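Local coordinates for protein flavohemoglobin (Malassezia yamatoensis, PDB 6O0A) that binds heme and FAD and probably detoxifies nitric oxide, passing electrons from NAD(P)H through the flavin to the heme iron, as other flavohemoglobins do, at residues G110-E115 and K160-Q165; K184-M189 and E320-G325; Q206-Y211 and T232-A237; L283-A286 and P292-A295. One frame throughout, in Å; residues are numbered along the deposited sequence.

Interaction 1: residues G110-E115 and K160-Q165; sequences GLQPDE and KLYAQQ. With HEM (protoporphyrin IX containing Fe), chain C.
Tyr162 reaches across from the last part of helix 137-163 and donates a hydrogen bond from its hydroxyl to the backbone oxygen of Leu111. Tyr162 OH is 2.7 Å from Leu111 O. The oxygen sits at the ring edge, in the ring plane, but the hydroxyl comes from above the carbonyl plane of Leu111, 38° out of it. Leu111 N is also close to the hydroxyl, at a poor angle for a bond.

A second hydrogen bond lies within 110-115. Gln112 NE2 donates to Gly110 O over 3.0 Å. The Gln112 chain is bent at chi2, which folds the amide back over the loop. The donor again stands above the carbonyl plane. At the far end of the loop, the carboxylate of Glu115 forms a salt bridge with Arg54.

Gly110 ends the preceding helix 96-108 in a Schellman motif, with positive phi, and a type I turn runs from Gln112 to Glu115. The loop leads into helix 115-131 of the all-helical globin part that holds the heme.

The remaining contacts are van der Waals. The Gln112 amide lies obliquely to the Tyr162 ring, the planes 22° apart, with Gln112 NE2 4.0 Å from Tyr162 CE2. Leu111 points its branches at the heme instead. With CG anti to the backbone N (chi1 178°), Leu111 CD1 comes within 3.3 Å of heme CAC. Glu115 CB packs 3.5 Å from heme CBC.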
# COMPACT_ATOMS: atom_id res chain seq x y z
N GLY A 110 -10.09 -7.08 -5.53
CA GLY A 110 -10.85 -8.15 -6.16
C GLY A 110 -10.67 -8.25 -7.65
O GLY A 110 -11.55 -8.78 -8.34
N LEU A 111 -9.55 -7.76 -8.18
CA LEU A 111 -9.34 -7.72 -9.62
C LEU A 111 -9.36 -9.12 -10.23
O LEU A 111 -8.64 -10.02 -9.78
CB LEU A 111 -8.01 -7.04 -9.93
CG LEU A 111 -7.66 -6.97 -11.42
CD1 LEU A 111 -8.74 -6.21 -12.18
CD2 LEU A 111 -6.29 -6.33 -11.63
N GLN A 112 -10.15 -9.28 -11.30
CA GLN A 112 -10.25 -10.57 -11.95
C GLN A 112 -9.49 -10.58 -13.27
O GLN A 112 -9.37 -9.55 -13.94
CB GLN A 112 -11.73 -10.93 -12.18
CG GLN A 112 -12.52 -10.98 -10.87
CD GLN A 112 -12.01 -12.07 -9.93
OE1 GLN A 112 -11.87 -13.23 -10.34
NE2 GLN A 112 -11.72 -11.71 -8.69
N PRO A 113 -8.95 -11.74 -13.66
CA PRO A 113 -7.98 -11.77 -14.77
C PRO A 113 -8.53 -11.24 -16.09
O PRO A 113 -7.76 -10.67 -16.88
CB PRO A 113 -7.60 -13.25 -14.88
CG PRO A 113 -7.94 -13.84 -13.59
CD PRO A 113 -9.09 -13.06 -13.01
N ASP A 114 -9.83 -11.39 -16.36
CA ASP A 114 -10.38 -10.92 -17.63
C ASP A 114 -10.22 -9.42 -17.81
O ASP A 114 -10.21 -8.94 -18.95
CB ASP A 114 -11.86 -11.29 -17.73
CG ASP A 114 -12.08 -12.76 -18.03
OD1 ASP A 114 -11.08 -13.49 -18.24
OD2 ASP A 114 -13.25 -13.20 -18.03
N GLU A 115 -10.11 -8.66 -16.72
CA GLU A 115 -10.04 -7.22 -16.88
C GLU A 115 -8.69 -6.75 -17.42
O GLU A 115 -8.58 -5.59 -17.83
CB GLU A 115 -10.36 -6.51 -15.57
CG GLU A 115 -11.75 -6.83 -15.03
CD GLU A 115 -12.89 -6.23 -15.85
OE1 GLU A 115 -12.65 -5.62 -16.92
OE2 GLU A 115 -14.05 -6.37 -15.42
N LYS A 160 -2.62 -16.98 -6.86
CA LYS A 160 -2.10 -17.62 -5.66
C LYS A 160 -2.62 -16.94 -4.40
O LYS A 160 -2.89 -17.60 -3.39
CB LYS A 160 -0.57 -17.60 -5.68
CG LYS A 160 0.04 -18.43 -6.80
CD LYS A 160 1.57 -18.41 -6.74
CE LYS A 160 2.18 -19.27 -7.82
NZ LYS A 160 1.76 -20.70 -7.68
N LEU A 161 -2.76 -15.61 -4.43
CA LEU A 161 -3.28 -14.89 -3.27
C LEU A 161 -4.73 -15.28 -3.00
O LEU A 161 -5.11 -15.50 -1.85
CB LEU A 161 -3.17 -13.37 -3.49
CG LEU A 161 -1.76 -12.78 -3.52
CD1 LEU A 161 -1.75 -11.36 -4.03
CD2 LEU A 161 -1.17 -12.82 -2.11
N TYR A 162 -5.55 -15.34 -4.05
CA TYR A 162 -6.94 -15.73 -3.88
C TYR A 162 -7.06 -17.15 -3.33
O TYR A 162 -7.97 -17.43 -2.53
CB TYR A 162 -7.68 -15.63 -5.21
CG TYR A 162 -7.89 -14.22 -5.72
CD1 TYR A 162 -8.17 -13.17 -4.84
CD2 TYR A 162 -7.81 -13.93 -7.08
CE1 TYR A 162 -8.37 -11.88 -5.30
CE2 TYR A 162 -8.00 -12.64 -7.55
CZ TYR A 162 -8.28 -11.62 -6.65
OH TYR A 162 -8.48 -10.33 -7.11
N ALA A 163 -6.13 -18.04 -3.70
CA ALA A 163 -6.19 -19.42 -3.22
C ALA A 163 -5.92 -19.53 -1.73
O ALA A 163 -6.26 -20.55 -1.13
CB ALA A 163 -5.21 -20.30 -4.00
N GLN A 164 -5.32 -18.51 -1.12
CA GLN A 164 -5.03 -18.55 0.31
C GLN A 164 -6.22 -18.16 1.17
O GLN A 164 -6.14 -18.30 2.40
CB GLN A 164 -3.85 -17.63 0.63
CG GLN A 164 -2.55 -18.00 -0.07
CD GLN A 164 -1.40 -17.10 0.34
OE1 GLN A 164 -1.27 -15.98 -0.16
NE2 GLN A 164 -0.57 -17.57 1.26
N GLN A 165 -7.31 -17.69 0.58
CA GLN A 165 -8.40 -17.12 1.37
C GLN A 165 -9.31 -18.19 1.95
O GLN A 165 -9.45 -19.30 1.41
CB GLN A 165 -9.23 -16.16 0.53
CG GLN A 165 -8.41 -15.05 -0.07
CD GLN A 165 -7.59 -14.35 0.98
OE1 GLN A 165 -8.13 -13.86 1.97
NE2 GLN A 165 -6.28 -14.34 0.79
CHA HEM C . -3.32 0.12 -8.78
CHB HEM C . -0.32 -1.53 -12.25
CHC HEM C . -4.04 -3.79 -14.39
CHD HEM C . -7.10 -1.61 -11.32
C1A HEM C . -2.18 -0.15 -9.52
C2A HEM C . -0.84 0.30 -9.21
C3A HEM C . -0.01 -0.16 -10.16
C4A HEM C . -0.80 -0.90 -11.12
CMA HEM C . 1.51 0.07 -10.26
CAA HEM C . -0.44 1.14 -7.98
CBA HEM C . -0.13 0.11 -6.89
CGA HEM C . 0.19 0.81 -5.59
O1A HEM C . -0.60 1.69 -5.17
O2A HEM C . 1.24 0.50 -4.98
C1B HEM C . -1.05 -2.29 -13.13
C2B HEM C . -0.54 -2.99 -14.30
C3B HEM C . -1.58 -3.60 -14.90
C4B HEM C . -2.77 -3.33 -14.12
CMB HEM C . 0.94 -2.95 -14.72
CAB HEM C . -1.59 -4.49 -16.18
CBB HEM C . -0.50 -5.04 -16.74
C1C HEM C . -5.19 -3.36 -13.76
C2C HEM C . -6.53 -3.69 -14.16
C3C HEM C . -7.39 -3.10 -13.32
C4C HEM C . -6.60 -2.35 -12.36
CMC HEM C . -6.84 -4.62 -15.36
CAC HEM C . -8.94 -3.09 -13.30
CBC HEM C . -9.68 -3.24 -14.42
C1D HEM C . -6.33 -0.96 -10.37
C2D HEM C . -6.86 -0.20 -9.26
C3D HEM C . -5.84 0.29 -8.57
C4D HEM C . -4.61 -0.15 -9.20
CMD HEM C . -8.37 0.01 -8.99
CAD HEM C . -5.96 1.18 -7.31
CBD HEM C . -5.53 2.59 -7.69
CGD HEM C . -6.65 3.34 -8.38
O1D HEM C . -7.80 3.34 -7.87
O2D HEM C . -6.38 3.96 -9.45
NA HEM C . -2.12 -0.88 -10.70
NB HEM C . -2.41 -2.52 -13.06
NC HEM C . -5.26 -2.54 -12.65
ND HEM C . -4.95 -0.93 -10.30
FE HEM C . -3.65 -1.95 -11.53

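Interaction 2: residues K184-M189 and E320-G325; sequences KDVVDM and EAPLRG
This contact joins the flavin-binding beta barrel to the nucleotide-binding part of the reductase. The start of strand 186-193 lies beside the loop that leads into helix 324-332. The two segments run nearly the same way, their end-to-end directions 13° apart. Val186 meets Pro322 at the buried middle. Val186 CG2 is 4.1 Å from Pro322 CB, and the two side chains lie athwart each other. With CG1 anti to the backbone N (chi1 175°), both methyls of Val186 can rest against that one ring carbon.

At the outer end, the aliphatic part of Lys184 lies against the carboxylate end of Glu320. Lys184 CD is 3.8 Å from Glu320 OE1. The charged atoms Lys184 NZ and Glu320 OE1 are 4.4 Å apart, too far for a salt bridge. A water spans them, accepting from Lys184 NZ at 2.8 Å and donating to Glu320 OE1 at 2.9 Å. The other carboxylate oxygen of Glu320 is bonded to Ser317. A second water donates to both Asp185 OD1 and the backbone oxygen Glu320 O, each at 2.8 Å.

At the inner end, the CD2 methyl of Leu323 lies 4.0 Å from Asp188 OD2. That oxygen is in a salt bridge with Arg235, so the methyl packs beside an ion pair. Leu323 stands at the N-cap position of its helix and has positive phi, as the third residue of a type II turn. The pairing of an antiparallel flavin-binding barrel with a parallel nucleotide-binding sheet is that of the ferredoxin-NADP reductase-like module.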
# COMPACT_ATOMS: atom_id res chain seq x y z
N LYS A 184 -7.78 14.41 17.79
CA LYS A 184 -8.64 15.41 17.14
C LYS A 184 -9.07 14.98 15.75
O LYS A 184 -10.11 15.46 15.26
CB LYS A 184 -7.93 16.77 17.06
CG LYS A 184 -6.75 16.80 16.10
CD LYS A 184 -5.86 18.05 16.31
CE LYS A 184 -6.46 19.29 15.69
NZ LYS A 184 -5.54 20.46 15.81
N ASP A 185 -8.31 14.10 15.09
CA ASP A 185 -8.70 13.73 13.73
C ASP A 185 -8.58 12.24 13.42
O ASP A 185 -8.66 11.87 12.24
CB ASP A 185 -7.88 14.53 12.69
CG ASP A 185 -6.38 14.29 12.80
OD1 ASP A 185 -5.93 13.52 13.67
OD2 ASP A 185 -5.65 14.90 12.00
N VAL A 186 -8.42 11.36 14.42
CA VAL A 186 -8.32 9.93 14.18
C VAL A 186 -9.47 9.21 14.88
O VAL A 186 -9.73 9.46 16.07
CB VAL A 186 -6.97 9.36 14.65
CG1 VAL A 186 -6.96 7.86 14.51
CG2 VAL A 186 -5.84 10.00 13.84
N VAL A 187 -10.14 8.31 14.16
CA VAL A 187 -11.23 7.51 14.70
C VAL A 187 -10.85 6.04 14.60
O VAL A 187 -10.51 5.54 13.52
CB VAL A 187 -12.55 7.80 13.96
CG1 VAL A 187 -13.68 6.95 14.53
CG2 VAL A 187 -12.90 9.28 14.06
N ASP A 188 -10.87 5.36 15.75
CA ASP A 188 -10.53 3.95 15.90
C ASP A 188 -11.82 3.13 15.79
O ASP A 188 -12.74 3.31 16.61
CB ASP A 188 -9.85 3.78 17.26
CG ASP A 188 -9.41 2.35 17.57
OD1 ASP A 188 -9.56 1.46 16.71
OD2 ASP A 188 -8.89 2.13 18.70
N MET A 189 -11.92 2.29 14.76
CA MET A 189 -13.18 1.64 14.37
C MET A 189 -13.03 0.13 14.42
O MET A 189 -12.07 -0.42 13.88
CB MET A 189 -13.58 2.10 12.97
CG MET A 189 -13.64 3.62 12.88
SD MET A 189 -14.08 4.19 11.21
CE MET A 189 -15.80 3.68 11.15
N GLU A 320 -1.79 14.44 20.17
CA GLU A 320 -2.14 14.10 18.80
C GLU A 320 -1.52 12.80 18.32
O GLU A 320 -1.72 12.43 17.16
CB GLU A 320 -1.74 15.25 17.87
CG GLU A 320 -2.58 16.50 18.01
CD GLU A 320 -1.96 17.68 17.28
OE1 GLU A 320 -2.10 17.76 16.04
OE2 GLU A 320 -1.30 18.50 17.95
N ALA A 321 -0.78 12.08 19.18
CA ALA A 321 -0.17 10.82 18.80
C ALA A 321 -1.20 9.70 18.84
O ALA A 321 -1.58 9.25 19.94
CB ALA A 321 1.00 10.50 19.73
N PRO A 322 -1.68 9.21 17.70
CA PRO A 322 -2.75 8.20 17.75
C PRO A 322 -2.23 6.88 18.30
O PRO A 322 -1.15 6.43 17.93
CB PRO A 322 -3.19 8.07 16.28
CG PRO A 322 -2.04 8.54 15.48
CD PRO A 322 -1.28 9.54 16.32
N LEU A 323 -2.99 6.30 19.22
CA LEU A 323 -2.75 4.96 19.75
C LEU A 323 -1.46 4.88 20.55
O LEU A 323 -0.93 3.78 20.77
CB LEU A 323 -2.74 3.93 18.62
CG LEU A 323 -3.99 4.00 17.74
CD1 LEU A 323 -3.94 2.90 16.68
CD2 LEU A 323 -5.26 3.89 18.59
N ARG A 324 -0.94 6.02 21.01
CA ARG A 324 0.31 5.99 21.78
C ARG A 324 0.18 5.16 23.05
O ARG A 324 1.07 4.37 23.38
CB ARG A 324 0.76 7.41 22.13
CG ARG A 324 1.91 7.46 23.14
CD ARG A 324 2.61 8.81 23.09
NE ARG A 324 3.71 8.87 24.04
CZ ARG A 324 3.56 9.24 25.31
NH1 ARG A 324 2.36 9.60 25.75
NH2 ARG A 324 4.61 9.27 26.13
N GLY A 325 -0.92 5.34 23.79
CA GLY A 325 -1.07 4.60 25.04
C GLY A 325 -1.01 3.10 24.81
O GLY A 325 -0.31 2.38 25.54
O HOH W 1 -3.08 20.08 14.55
O HOH W 2 -3.84 12.69 15.28

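Interaction 3: residues Q206-Y211 and T232-A237; sequences QYISIY and TQRRIA. With FAD (flavin-adenine dinucleotide), chain B.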
# COMPACT_ATOMS: atom_id res chain seq x y z
N GLN A 206 -0.74 -6.39 7.49
CA GLN A 206 -1.63 -6.39 6.34
C GLN A 206 -2.73 -5.35 6.50
O GLN A 206 -2.99 -4.81 7.58
CB GLN A 206 -2.22 -7.78 6.11
CG GLN A 206 -1.18 -8.81 5.66
CD GLN A 206 -1.81 -10.11 5.22
OE1 GLN A 206 -2.70 -10.64 5.89
NE2 GLN A 206 -1.36 -10.63 4.08
N TYR A 207 -3.39 -5.06 5.37
CA TYR A 207 -4.44 -4.07 5.29
C TYR A 207 -5.68 -4.70 4.67
O TYR A 207 -5.63 -5.79 4.10
CB TYR A 207 -4.00 -2.87 4.45
CG TYR A 207 -3.59 -3.24 3.03
CD1 TYR A 207 -4.54 -3.35 2.01
CD2 TYR A 207 -2.26 -3.46 2.70
CE1 TYR A 207 -4.15 -3.67 0.71
CE2 TYR A 207 -1.88 -3.77 1.42
CZ TYR A 207 -2.83 -3.88 0.43
OH TYR A 207 -2.43 -4.19 -0.85
N ILE A 208 -6.80 -3.99 4.79
CA ILE A 208 -8.02 -4.34 4.09
C ILE A 208 -8.43 -3.13 3.26
O ILE A 208 -8.04 -2.00 3.54
CB ILE A 208 -9.17 -4.78 5.04
CG1 ILE A 208 -9.33 -3.84 6.24
CG2 ILE A 208 -8.92 -6.20 5.58
CD1 ILE A 208 -9.96 -2.49 5.97
N SER A 209 -9.23 -3.38 2.24
CA SER A 209 -9.97 -2.32 1.56
C SER A 209 -11.38 -2.29 2.13
O SER A 209 -12.05 -3.33 2.20
CB SER A 209 -10.01 -2.54 0.04
OG SER A 209 -8.74 -2.36 -0.57
N ILE A 210 -11.82 -1.12 2.57
CA ILE A 210 -13.17 -0.90 3.05
C ILE A 210 -13.89 0.00 2.05
O ILE A 210 -13.28 0.90 1.46
CB ILE A 210 -13.18 -0.32 4.48
CG1 ILE A 210 -14.61 -0.26 5.02
CG2 ILE A 210 -12.51 1.04 4.53
CD1 ILE A 210 -14.68 -0.17 6.52
N TYR A 211 -15.19 -0.26 1.87
CA TYR A 211 -15.99 0.33 0.81
C TYR A 211 -17.14 1.15 1.39
O TYR A 211 -17.85 0.67 2.28
CB TYR A 211 -16.57 -0.76 -0.11
CG TYR A 211 -15.53 -1.51 -0.90
CD1 TYR A 211 -14.66 -2.41 -0.28
CD2 TYR A 211 -15.41 -1.31 -2.27
CE1 TYR A 211 -13.69 -3.08 -1.01
CE2 TYR A 211 -14.45 -1.99 -3.01
CZ TYR A 211 -13.59 -2.87 -2.37
OH TYR A 211 -12.63 -3.54 -3.10
N THR A 232 -12.45 -12.43 15.38
CA THR A 232 -13.77 -12.20 14.80
C THR A 232 -14.00 -10.75 14.38
O THR A 232 -15.13 -10.39 14.04
CB THR A 232 -14.83 -12.62 15.81
OG1 THR A 232 -14.57 -11.95 17.04
CG2 THR A 232 -14.78 -14.12 16.04
N GLN A 233 -12.95 -9.92 14.40
CA GLN A 233 -13.07 -8.48 14.16
C GLN A 233 -12.06 -8.00 13.13
O GLN A 233 -11.00 -8.59 12.94
CB GLN A 233 -12.87 -7.70 15.47
CG GLN A 233 -13.88 -8.06 16.52
CD GLN A 233 -13.55 -7.48 17.88
OE1 GLN A 233 -12.38 -7.24 18.21
NE2 GLN A 233 -14.58 -7.23 18.66
N ARG A 234 -12.41 -6.89 12.46
CA ARG A 234 -11.46 -6.08 11.71
C ARG A 234 -11.43 -4.70 12.35
O ARG A 234 -12.48 -4.05 12.46
CB ARG A 234 -11.85 -5.96 10.23
CG ARG A 234 -11.95 -7.29 9.51
CD ARG A 234 -10.58 -7.93 9.30
NE ARG A 234 -10.69 -9.01 8.33
CZ ARG A 234 -9.99 -10.13 8.35
NH1 ARG A 234 -9.09 -10.34 9.31
NH2 ARG A 234 -10.19 -11.06 7.42
N ARG A 235 -10.25 -4.27 12.78
CA ARG A 235 -10.09 -2.99 13.45
C ARG A 235 -9.12 -2.12 12.66
O ARG A 235 -8.07 -2.60 12.22
CB ARG A 235 -9.59 -3.18 14.88
CG ARG A 235 -9.31 -1.87 15.60
CD ARG A 235 -8.59 -2.15 16.92
NE ARG A 235 -8.14 -0.90 17.53
CZ ARG A 235 -7.08 -0.82 18.33
NH1 ARG A 235 -6.39 -1.92 18.61
NH2 ARG A 235 -6.72 0.34 18.87
N ILE A 236 -9.48 -0.85 12.46
CA ILE A 236 -8.68 0.11 11.72
C ILE A 236 -8.79 1.47 12.41
O ILE A 236 -9.78 1.76 13.09
CB ILE A 236 -9.13 0.23 10.23
CG1 ILE A 236 -10.59 0.69 10.16
CG2 ILE A 236 -8.93 -1.10 9.51
CD1 ILE A 236 -11.10 0.89 8.72
N ALA A 237 -7.77 2.31 12.22
CA ALA A 237 -7.77 3.68 12.72
C ALA A 237 -7.60 4.62 11.54
O ALA A 237 -6.58 4.56 10.84
CB ALA A 237 -6.65 3.89 13.75
PA FAD B . -8.53 10.75 -1.23
O1A FAD B . -9.89 11.08 -1.72
O2A FAD B . -7.97 9.44 -1.71
O5B FAD B . -7.52 11.92 -1.61
C5B FAD B . -6.10 11.74 -1.41
C4B FAD B . -5.45 12.99 -1.93
O4B FAD B . -5.79 13.16 -3.32
C3B FAD B . -5.90 14.28 -1.26
O3B FAD B . -5.19 14.55 -0.06
C2B FAD B . -5.59 15.32 -2.34
O2B FAD B . -4.22 15.72 -2.30
C1B FAD B . -5.87 14.55 -3.63
N9A FAD B . -7.18 14.82 -4.22
C8A FAD B . -8.39 14.42 -3.73
N7A FAD B . -9.42 14.87 -4.41
C5A FAD B . -8.84 15.63 -5.41
C6A FAD B . -9.39 16.43 -6.42
N6A FAD B . -10.70 16.58 -6.62
N1A FAD B . -8.53 17.10 -7.23
C2A FAD B . -7.22 16.96 -7.03
N3A FAD B . -6.58 16.24 -6.10
C4A FAD B . -7.45 15.60 -5.32
N1 FAD B . -4.84 5.78 6.27
C2 FAD B . -5.14 5.85 7.60
O2 FAD B . -5.68 6.85 8.10
N3 FAD B . -4.83 4.77 8.43
C4 FAD B . -4.24 3.58 8.03
O4 FAD B . -4.04 2.68 8.84
C4X FAD B . -3.93 3.52 6.62
N5 FAD B . -3.37 2.43 6.16
C5X FAD B . -3.07 2.37 4.80
C6 FAD B . -2.46 1.23 4.30
C7 FAD B . -2.15 1.12 2.94
C7M FAD B . -1.46 -0.12 2.43
C8 FAD B . -2.48 2.17 2.07
C8M FAD B . -2.20 2.07 0.59
C9 FAD B . -3.08 3.31 2.57
C9A FAD B . -3.37 3.44 3.93
N10 FAD B . -3.97 4.59 4.47
C10 FAD B . -4.26 4.67 5.81
C1' FAD B . -4.38 5.70 3.59
C2' FAD B . -5.81 5.54 3.07
O2' FAD B . -5.88 4.37 2.25
C3' FAD B . -6.28 6.76 2.28
O3' FAD B . -5.33 7.05 1.26
C4' FAD B . -6.47 8.01 3.14
O4' FAD B . -7.30 7.67 4.26
C5' FAD B . -7.06 9.17 2.37
O5' FAD B . -8.35 8.77 1.85
P FAD B . -9.35 9.93 1.39
O1P FAD B . -9.83 10.82 2.48
O2P FAD B . -10.48 9.25 0.67
O3P FAD B . -8.51 10.81 0.36
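Strands 207-211 and 234-237 face each other almost at right angles, at 85°, with their axes 8.9 Å apart. They pack through side chains alone. Ile208 and Ile236 carry the contact. Ile208 CD1 is 3.9 Å from Ile236 CG2, and the two side chains meet nearly perpendicular. In Ile208, CG1 is flanked by both the amide N and the carbonyl carbon (chi1 46°), and CD1 then extends toward Ile236. In one of its two conformers, Ile210 adds a looser touch, Ile210 CD1 being 4.3 Å from Ile236 CD1. At the other end, Ile208 CG2 approaches Arg234 NE obliquely at 4.3 Å. The guanidinium is held outside the pair, with NH2 bonded to Thr200 O. Phe224 and Ile261 also pack around these isoleucines.

The strands send other groups to the flavin. The C7M methyl of FAD sits over one face of the Tyr207 ring, 3.4 Å from Tyr207 CD2. FAD N3 donates a hydrogen bond to Ala237 O over 3.0 Å, with an angle of 144° at the hydrogen. Apolar packing between nearly orthogonal strands, with flavin contacts at its margin, is typical of the antiparallel FAD-binding barrel of the ferredoxin reductase family.

Interaction 4: residues L283-A286 and P292-A295; sequences LICA and PVLA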
# COMPACT_ATOMS: atom_id res chain seq x y z
N LEU A 283 11.69 0.42 14.13
CA LEU A 283 10.41 0.80 13.55
C LEU A 283 10.27 2.31 13.68
O LEU A 283 10.26 2.84 14.81
CB LEU A 283 9.26 0.06 14.23
CG LEU A 283 9.45 -1.45 14.39
CD1 LEU A 283 8.25 -2.06 15.12
CD2 LEU A 283 9.63 -2.12 13.03
N ILE A 284 10.16 3.01 12.55
CA ILE A 284 10.15 4.47 12.53
C ILE A 284 8.88 4.92 11.84
O ILE A 284 8.62 4.54 10.69
CB ILE A 284 11.39 5.03 11.81
CG1 ILE A 284 12.67 4.56 12.53
CG2 ILE A 284 11.31 6.54 11.72
CD1 ILE A 284 13.96 5.06 11.89
N CYS A 285 8.08 5.75 12.52
CA CYS A 285 6.80 6.14 11.95
C CYS A 285 6.46 7.59 12.28
O CYS A 285 7.03 8.20 13.19
CB CYS A 285 5.66 5.22 12.42
SG CYS A 285 5.37 5.24 14.20
N ALA A 286 5.51 8.13 11.53
CA ALA A 286 4.99 9.47 11.77
C ALA A 286 3.47 9.43 11.66
O ALA A 286 2.93 8.77 10.77
CB ALA A 286 5.54 10.49 10.77
N PRO A 292 0.76 0.15 11.24
CA PRO A 292 1.53 -1.11 11.12
C PRO A 292 2.49 -1.34 12.28
O PRO A 292 2.71 -2.50 12.67
CB PRO A 292 2.27 -0.95 9.78
CG PRO A 292 2.27 0.50 9.49
CD PRO A 292 1.01 1.06 10.09
N VAL A 293 3.06 -0.28 12.84
CA VAL A 293 3.97 -0.44 13.97
C VAL A 293 3.26 -1.11 15.14
O VAL A 293 3.78 -2.06 15.75
CB VAL A 293 4.57 0.93 14.35
CG1 VAL A 293 5.37 0.84 15.65
CG2 VAL A 293 5.46 1.47 13.22
N LEU A 294 2.07 -0.63 15.48
CA LEU A 294 1.30 -1.26 16.55
C LEU A 294 0.95 -2.72 16.23
O LEU A 294 1.04 -3.60 17.09
CB LEU A 294 0.03 -0.44 16.81
CG LEU A 294 -0.89 -1.03 17.87
CD1 LEU A 294 -0.17 -1.17 19.22
CD2 LEU A 294 -2.16 -0.18 18.00
N ALA A 295 0.57 -3.00 14.98
CA ALA A 295 0.34 -4.40 14.59
C ALA A 295 1.59 -5.25 14.80
O ALA A 295 1.52 -6.36 15.34
CB ALA A 295 -0.12 -4.47 13.13
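Val293 has CG1 anti to its own N (chi1 172°), which spreads its two methyls toward two residues of the strand. CG1 faces Leu283 and CG2 faces Cys285. On the strand, the thiol of Cys285 sits over the backbone (chi1 62°), and this keeps SG close to the same methyl that touches CB.

Cys285 CB is 3.8 Å from Val293 CG2, and Cys285 SG is 3.9 Å from it. The methyl therefore rests against the whole short side chain. Leu283 CD1 lies 4.1 Å from Val293 CG1. The side chains of Leu283 and Val293 lie alongside each other, pointing opposite ways, and Leu283 CB reaches Val293 CG2 at 4.2 Å. Val293 thus packs between alternate strand residues, while Ile284 points the other way, toward helix 374-386.

The two segments belong to one beta-alpha-beta unit: strand 281-286, helix 290-302 and strand 308-315. The helix packs on one face of the parallel sheet, in the probable NAD-binding domain. Ile311 of the next strand also touches Val293. Phe369, on the neighbouring strand on the other side, packs against Leu283.

All three contacting residues are buried. Their touching atoms are carbon and sulfur, and the segments share neither a hydrogen bond nor a charge pair. Shape and dispersion, with exclusion of water, hold the helix to the strand here.

Along the chain, interaction 1 comes first, in the globin part. Interaction 2 spans the reductase, joining 184-189 to 320-325, and both interactions 3 and 4 fall between its segments in sequence. Interactions 2 and 3 touch directly, because strands 186-193 and 234-239 are neighbours in the antiparallel sheet. Interaction 4 lies in the parallel sheet unit and meets interaction 2 where Leu294 packs on Leu323. The centres of interactions 1 and 3 are 19 Å apart, those of 3 and 4 16 Å, and in both pairs the nearest atoms are about 5 Å apart. Interaction 3 lies between the heme side and the nucleotide-binding side, consistent with flavin-mediated electron transfer.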